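Local coordinates for protein phosphatase YwpJ (Bacillus subtilis, PDB 1NRW) that dephosphorylates phosphorylated five- and six-carbon sugars and nucleoside monophosphates in vitro, with magnesium as its cofactor, at residues Y103-T108 / D123-R128. Sequence-based numbering, arbitrary orientation.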
# COMPACT_ATOMS: atom_id res chain seq x y z
N TYR A 103 14.12 11.39 -0.59
CA TYR A 103 14.49 9.98 -0.61
C TYR A 103 13.40 9.43 -1.52
O TYR A 103 12.28 9.96 -1.52
CB TYR A 103 14.33 9.30 0.75
CG TYR A 103 15.29 9.71 1.84
CD1 TYR A 103 16.39 10.52 1.58
CD2 TYR A 103 15.09 9.27 3.16
CE1 TYR A 103 17.26 10.91 2.60
CE2 TYR A 103 15.96 9.64 4.18
CZ TYR A 103 17.03 10.46 3.90
OH TYR A 103 17.87 10.86 4.92
N TYR A 104 13.69 8.39 -2.29
CA TYR A 104 12.64 7.83 -3.14
C TYR A 104 12.82 6.35 -3.41
O TYR A 104 13.93 5.81 -3.32
CB TYR A 104 12.53 8.64 -4.45
CG TYR A 104 13.70 8.51 -5.40
CD1 TYR A 104 13.77 7.44 -6.30
CD2 TYR A 104 14.73 9.45 -5.41
CE1 TYR A 104 14.84 7.31 -7.18
CE2 TYR A 104 15.80 9.33 -6.29
CZ TYR A 104 15.85 8.26 -7.17
OH TYR A 104 16.91 8.14 -8.04
N GLU A 105 11.71 5.69 -3.72
CA GLU A 105 11.72 4.26 -4.01
C GLU A 105 10.88 4.09 -5.27
O GLU A 105 9.80 4.66 -5.37
CB GLU A 105 11.12 3.47 -2.85
CG GLU A 105 11.87 3.66 -1.53
CD GLU A 105 11.27 2.86 -0.39
OE1 GLU A 105 10.35 2.05 -0.64
OE2 GLU A 105 11.73 3.04 0.76
N VAL A 106 11.39 3.30 -6.21
CA VAL A 106 10.69 3.07 -7.47
C VAL A 106 10.21 1.63 -7.55
O VAL A 106 11.01 0.70 -7.69
CB VAL A 106 11.60 3.38 -8.68
CG1 VAL A 106 10.79 3.33 -9.97
CG2 VAL A 106 12.24 4.76 -8.52
N PHE A 107 8.90 1.44 -7.47
CA PHE A 107 8.31 0.11 -7.53
C PHE A 107 8.14 -0.29 -8.99
O PHE A 107 7.42 0.36 -9.74
CB PHE A 107 6.97 0.12 -6.81
CG PHE A 107 7.09 0.33 -5.32
CD1 PHE A 107 7.14 -0.77 -4.45
CD2 PHE A 107 7.21 1.61 -4.79
CE1 PHE A 107 7.31 -0.58 -3.08
CE2 PHE A 107 7.38 1.81 -3.41
CZ PHE A 107 7.43 0.71 -2.56
N THR A 108 8.81 -1.37 -9.37
CA THR A 108 8.75 -1.89 -10.74
C THR A 108 8.42 -3.37 -10.67
O THR A 108 8.09 -3.90 -9.61
CB THR A 108 10.11 -1.74 -11.45
OG1 THR A 108 11.05 -2.65 -10.88
CG2 THR A 108 10.63 -0.32 -11.31
N ASP A 123 14.52 4.64 7.87
CA ASP A 123 13.78 5.81 8.34
C ASP A 123 12.44 5.91 7.61
O ASP A 123 11.43 6.29 8.20
CB ASP A 123 14.59 7.10 8.14
CG ASP A 123 15.68 7.27 9.19
OD1 ASP A 123 15.54 6.71 10.29
OD2 ASP A 123 16.67 7.97 8.91
N VAL A 124 12.44 5.57 6.32
CA VAL A 124 11.20 5.61 5.56
C VAL A 124 10.23 4.59 6.16
O VAL A 124 9.05 4.87 6.38
CB VAL A 124 11.45 5.28 4.06
CG1 VAL A 124 10.11 5.18 3.32
CG2 VAL A 124 12.32 6.36 3.42
N GLU A 125 10.74 3.39 6.43
CA GLU A 125 9.90 2.34 6.99
C GLU A 125 9.41 2.68 8.39
O GLU A 125 8.23 2.48 8.71
CB GLU A 125 10.66 1.02 7.00
CG GLU A 125 10.94 0.52 5.59
CD GLU A 125 9.66 0.30 4.79
OE1 GLU A 125 9.48 0.96 3.74
OE2 GLU A 125 8.84 -0.54 5.21
N LEU A 126 10.30 3.20 9.23
CA LEU A 126 9.91 3.58 10.58
C LEU A 126 8.77 4.60 10.53
O LEU A 126 7.88 4.59 11.37
CB LEU A 126 11.11 4.17 11.33
CG LEU A 126 10.97 4.30 12.85
CD1 LEU A 126 10.73 2.93 13.47
CD2 LEU A 126 12.25 4.91 13.41
N ASP A 127 8.81 5.49 9.54
CA ASP A 127 7.75 6.49 9.40
C ASP A 127 6.41 5.79 9.13
O ASP A 127 5.37 6.23 9.61
CB ASP A 127 8.09 7.47 8.27
CG ASP A 127 7.02 8.54 8.07
OD1 ASP A 127 6.63 9.20 9.07
OD2 ASP A 127 6.58 8.74 6.92
N ARG A 128 6.45 4.71 8.36
CA ARG A 128 5.22 3.95 8.07
C ARG A 128 4.66 3.39 9.38
O ARG A 128 3.47 3.54 9.66
CB ARG A 128 5.51 2.77 7.13
CG ARG A 128 5.87 3.11 5.69
CD ARG A 128 6.21 1.78 5.00
NE ARG A 128 6.59 1.88 3.59
CZ ARG A 128 5.72 1.96 2.58
NH1 ARG A 128 4.42 1.96 2.81
NH2 ARG A 128 6.17 1.98 1.33
O HOH W 1 17.96 9.33 7.18
O HOH W 2 8.92 0.48 1.04
O HOH W 3 11.98 1.81 3.04
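In the cap domain of this Cof-family phosphatase, one face of the six-stranded sheet is covered by helix 118-132, whose V124, E125 and R128 meet Y103, E105 and F107 of strand 103-108. The short axes stand 85° apart with a closest approach of 10.9 Å, and no direct hydrogen bond joins the segments. V124 uses both methyls, one for each of two strand residues. V124 CG2 meets the Y103 ring at its edge, 4.0 Å from Y103 CD2, whereas V124 CG1, anti to the backbone N (chi1 174°), lies 3.7 Å from E105 OE2. E105, extended beyond CG, reaches V124 tip to tip. In the E125 conformer described, one of two, E105 OE2 also comes within 4.3 Å of E125 OE1, a pairing of like charges. Two waters bridge these carboxylates: one donates to E105 OE1 and E125 OE1 and accepts from R128 NH2, while the other lies between E105 OE2 and E125 OE1. In the same conformer R128 NE adds a salt bridge to E125 OE1 at 3.0 Å, arriving from above the carboxylate plane with an N-H...O angle of 145°. The other oxygen, E125 OE2, is paired with R46, so two arginines probably offset the clustered negative charge. F107 CZ approaches the guanidinium edge, 4.3 Å from R128 NH2. At the opposite end, a third water links Y103 OH to D123 OD2, and the ring of F178, on strand 172-178, meets that of Y103 with the planes nearly parallel. R128 NH1 makes a long, weak ion pair with a bound phosphate ion, and its side chain lies about 4 Å from that of D12, a calcium ligand. R128 thus carries one end of this helix-on-sheet packing to the cap-core interface, beside the active site, as in capped HAD phosphatases.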